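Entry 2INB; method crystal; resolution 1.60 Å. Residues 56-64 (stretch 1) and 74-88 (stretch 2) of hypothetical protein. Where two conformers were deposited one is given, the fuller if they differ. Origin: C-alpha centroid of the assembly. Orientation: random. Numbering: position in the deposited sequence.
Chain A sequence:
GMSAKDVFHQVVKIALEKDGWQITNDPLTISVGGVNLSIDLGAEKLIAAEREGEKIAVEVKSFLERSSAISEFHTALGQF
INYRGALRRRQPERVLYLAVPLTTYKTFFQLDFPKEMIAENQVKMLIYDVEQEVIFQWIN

Stretch 1 (56-64) IAVEVKSFL
Stretch 2 74-88: HTALGQFINYRGALR

Strand 56-60 runs nearly antiparallel to helix 74-88, at 160°, with the axes 10.0 Å apart at closest. In the register, Ala-57 CA lies 8.9 Å from Leu-87 CA, Glu-59 CA lies 7.2 Å from Phe-80 CA, and Lys-61 CA lies 7.4 Å from Ala-76 CA. Strand alternation points Ala-57 and Glu-59 toward the helix; Lys-61, just past the strand but still extended (phi/psi -127/142), points the same way. Ile-56 (chi1 p), Val-58 and Val-60 (both chi1 t) do not reach it.

Glu-59 is buried and covered most. With chi1 and chi2 both t, its chain is extended and carries the carboxylate to the helix backbone. Glu-59 OE2 lies 2.8 Å from Ala-76 O; such closeness suggests a protonated acid, but the geometry does not settle it. Glu-59 OE1 sits 3.3 Å from Phe-80 CB, at the edge of the Phe-80 ring (chi1 t).

Lys-61 bends first (chi1 m, chi2 m), then extends (chi3 t, chi4 t). This brings Lys-61 NZ to Gln-79 OE1, a hydrogen bond of 2.8 Å. Gln-79 meets it with chi1 m and chi2 t. Lys-61 CE passes 4.0 Å from Ala-76 CB.

The ends of the contact are apolar. Ala-57 CB touches Leu-87 CD1 at 3.8 Å; Leu-87 is m, t. Past the strand, Phe-63 (phi/psi 60/32, chi1 -83°) places Phe-63 CZ 4.3 Å from Ala-76 CB.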

# COMPACT_ATOMS: atom_id res chain seq x y z
N ILE A 56 15.47 10.25 -11.38
CA ILE A 56 14.29 9.45 -11.09
C ILE A 56 14.61 8.28 -10.16
O ILE A 56 15.79 7.89 -9.96
CB ILE A 56 13.65 8.86 -12.40
CG1 ILE A 56 14.61 7.86 -13.07
CG2 ILE A 56 13.31 10.02 -13.39
CD1 ILE A 56 14.02 7.16 -14.36
N ALA A 57 13.54 7.72 -9.60
CA ALA A 57 13.60 6.46 -8.86
C ALA A 57 12.52 5.57 -9.41
O ALA A 57 11.46 6.05 -9.78
CB ALA A 57 13.35 6.67 -7.32
N VAL A 58 12.83 4.28 -9.50
CA VAL A 58 11.91 3.32 -10.12
C VAL A 58 11.66 2.12 -9.22
O VAL A 58 12.60 1.40 -8.87
CB VAL A 58 12.41 2.84 -11.53
CG1 VAL A 58 11.32 1.91 -12.17
CG2 VAL A 58 12.71 4.05 -12.44
N GLU A 59 10.39 1.93 -8.86
CA GLU A 59 9.89 0.77 -8.11
C GLU A 59 9.47 -0.27 -9.12
O GLU A 59 8.48 -0.07 -9.84
CB GLU A 59 8.67 1.24 -7.26
CG GLU A 59 7.90 0.13 -6.65
CD GLU A 59 6.63 0.58 -5.96
OE1 GLU A 59 6.46 1.81 -5.78
OE2 GLU A 59 5.79 -0.34 -5.64
N VAL A 60 10.24 -1.35 -9.23
CA VAL A 60 9.99 -2.37 -10.27
C VAL A 60 9.07 -3.44 -9.74
O VAL A 60 9.37 -4.06 -8.72
CB VAL A 60 11.28 -3.01 -10.76
CG1 VAL A 60 10.93 -4.06 -11.83
CG2 VAL A 60 12.21 -1.93 -11.34
N LYS A 61 7.99 -3.69 -10.49
CA LYS A 61 7.05 -4.80 -10.22
C LYS A 61 6.89 -5.65 -11.50
O LYS A 61 6.96 -5.11 -12.64
CB LYS A 61 5.71 -4.26 -9.72
CG LYS A 61 5.85 -3.51 -8.39
CD LYS A 61 6.24 -4.48 -7.28
CE LYS A 61 6.29 -3.83 -5.93
NZ LYS A 61 6.55 -4.83 -4.83
N SER A 62 6.80 -6.95 -11.31
CA SER A 62 6.56 -7.87 -12.40
C SER A 62 5.09 -8.27 -12.48
O SER A 62 4.62 -8.73 -13.52
CB SER A 62 7.38 -9.12 -12.20
OG SER A 62 6.91 -9.79 -11.05
N PHE A 63 4.39 -8.13 -11.35
CA PHE A 63 3.01 -8.58 -11.18
C PHE A 63 2.89 -10.10 -11.39
O PHE A 63 1.87 -10.60 -11.85
CB PHE A 63 2.01 -7.72 -11.99
CG PHE A 63 1.62 -6.45 -11.28
CD1 PHE A 63 2.48 -5.38 -11.28
CD2 PHE A 63 0.43 -6.37 -10.54
CE1 PHE A 63 2.18 -4.19 -10.58
CE2 PHE A 63 0.11 -5.21 -9.85
CZ PHE A 63 0.98 -4.14 -9.85
N LEU A 64 3.97 -10.80 -11.02
CA LEU A 64 3.98 -12.24 -10.81
C LEU A 64 4.37 -12.54 -9.33
O LEU A 64 4.54 -13.70 -8.95
CB LEU A 64 4.99 -12.88 -11.74
CG LEU A 64 4.76 -12.68 -13.25
N HIS A 74 -1.97 -3.97 -4.03
CA HIS A 74 -2.02 -3.37 -2.71
C HIS A 74 -0.61 -3.04 -2.18
O HIS A 74 -0.34 -1.92 -1.71
CB HIS A 74 -2.63 -4.30 -1.67
CG HIS A 74 -4.06 -4.65 -1.90
ND1 HIS A 74 -5.01 -3.71 -2.22
CD2 HIS A 74 -4.71 -5.83 -1.76
CE1 HIS A 74 -6.19 -4.32 -2.32
NE2 HIS A 74 -6.03 -5.61 -2.06
N THR A 75 0.30 -4.02 -2.27
CA THR A 75 1.67 -3.82 -1.77
C THR A 75 2.39 -2.82 -2.64
O THR A 75 3.10 -1.95 -2.13
CB THR A 75 2.40 -5.17 -1.74
OG1 THR A 75 1.72 -6.03 -0.79
CG2 THR A 75 3.91 -5.05 -1.43
N ALA A 76 2.21 -2.90 -3.96
CA ALA A 76 2.89 -1.97 -4.86
C ALA A 76 2.49 -0.52 -4.59
O ALA A 76 3.31 0.40 -4.64
CB ALA A 76 2.63 -2.30 -6.36
N LEU A 77 1.20 -0.33 -4.34
CA LEU A 77 0.65 1.01 -4.08
C LEU A 77 1.15 1.54 -2.74
O LEU A 77 1.55 2.70 -2.61
CB LEU A 77 -0.87 0.95 -4.11
CG LEU A 77 -1.57 2.27 -3.80
CD1 LEU A 77 -1.18 3.34 -4.90
CD2 LEU A 77 -3.13 2.07 -3.78
N GLY A 78 1.10 0.71 -1.71
CA GLY A 78 1.58 1.16 -0.37
C GLY A 78 3.06 1.52 -0.42
O GLY A 78 3.51 2.55 0.14
N GLN A 79 3.86 0.65 -1.05
CA GLN A 79 5.27 0.95 -1.25
C GLN A 79 5.44 2.25 -2.00
O GLN A 79 6.30 3.10 -1.67
CB GLN A 79 5.95 -0.21 -2.01
CG GLN A 79 6.21 -1.41 -1.13
CD GLN A 79 6.74 -2.60 -1.86
OE1 GLN A 79 6.60 -2.71 -3.07
NE2 GLN A 79 7.22 -3.58 -1.09
N PHE A 80 4.66 2.42 -3.06
CA PHE A 80 4.79 3.64 -3.86
C PHE A 80 4.58 4.90 -2.99
O PHE A 80 5.37 5.87 -2.98
CB PHE A 80 3.83 3.65 -5.06
CG PHE A 80 4.00 4.86 -5.91
CD1 PHE A 80 4.92 4.89 -6.97
CD2 PHE A 80 3.25 6.02 -5.70
CE1 PHE A 80 5.09 6.02 -7.74
CE2 PHE A 80 3.45 7.16 -6.48
CZ PHE A 80 4.36 7.16 -7.50
N ILE A 81 3.51 4.86 -2.20
CA ILE A 81 3.14 6.02 -1.37
C ILE A 81 4.24 6.30 -0.35
O ILE A 81 4.66 7.46 -0.09
CB ILE A 81 1.73 5.80 -0.75
CG1 ILE A 81 0.68 5.93 -1.87
CG2 ILE A 81 1.43 6.81 0.41
CD1 ILE A 81 -0.67 5.44 -1.49
N ASN A 82 4.71 5.22 0.29
CA ASN A 82 5.71 5.41 1.34
C ASN A 82 7.06 5.83 0.77
O ASN A 82 7.71 6.74 1.33
CB ASN A 82 5.82 4.14 2.17
CG ASN A 82 4.69 3.99 3.15
OD1 ASN A 82 4.11 4.97 3.61
ND2 ASN A 82 4.40 2.73 3.52
N TYR A 83 7.49 5.19 -0.33
CA TYR A 83 8.75 5.60 -0.92
C TYR A 83 8.66 7.06 -1.41
O TYR A 83 9.63 7.80 -1.31
CB TYR A 83 9.18 4.67 -2.07
CG TYR A 83 9.45 3.23 -1.69
CD1 TYR A 83 9.99 2.90 -0.46
CD2 TYR A 83 9.23 2.21 -2.63
CE1 TYR A 83 10.25 1.56 -0.12
CE2 TYR A 83 9.49 0.87 -2.29
CZ TYR A 83 10.01 0.57 -1.05
OH TYR A 83 10.28 -0.75 -0.70
N ARG A 84 7.53 7.43 -1.98
CA ARG A 84 7.36 8.78 -2.51
C ARG A 84 7.48 9.77 -1.34
O ARG A 84 8.17 10.80 -1.44
CB ARG A 84 6.02 8.92 -3.17
CG ARG A 84 5.83 10.32 -3.71
CD ARG A 84 4.45 10.49 -4.47
NE ARG A 84 3.33 10.19 -3.60
CZ ARG A 84 2.09 9.99 -4.04
NH1 ARG A 84 1.82 10.19 -5.32
NH2 ARG A 84 1.15 9.64 -3.21
N GLY A 85 6.83 9.47 -0.22
CA GLY A 85 6.94 10.35 0.97
C GLY A 85 8.33 10.49 1.52
O GLY A 85 8.80 11.59 1.81
N ALA A 86 9.03 9.35 1.61
CA ALA A 86 10.42 9.32 2.07
C ALA A 86 11.31 10.13 1.14
O ALA A 86 12.10 10.96 1.57
CB ALA A 86 10.94 7.91 2.16
N LEU A 87 11.12 9.95 -0.16
CA LEU A 87 11.97 10.64 -1.15
C LEU A 87 11.75 12.16 -1.13
O LEU A 87 12.71 12.94 -1.36
CB LEU A 87 11.80 10.07 -2.55
CG LEU A 87 12.49 8.75 -2.73
CD1 LEU A 87 11.94 8.01 -4.02
CD2 LEU A 87 14.07 8.97 -2.91
N ARG A 88 10.54 12.60 -0.84
CA ARG A 88 10.33 14.04 -0.73
C ARG A 88 11.29 14.67 0.27
O ARG A 88 11.80 15.77 0.06
CB ARG A 88 8.94 14.36 -0.28
CG ARG A 88 7.88 14.07 -1.25
CD ARG A 88 6.67 14.84 -0.83
NE ARG A 88 5.42 14.15 -1.04
CZ ARG A 88 4.99 13.63 -2.18
NH1 ARG A 88 5.71 13.65 -3.33
NH2 ARG A 88 3.79 13.06 -2.15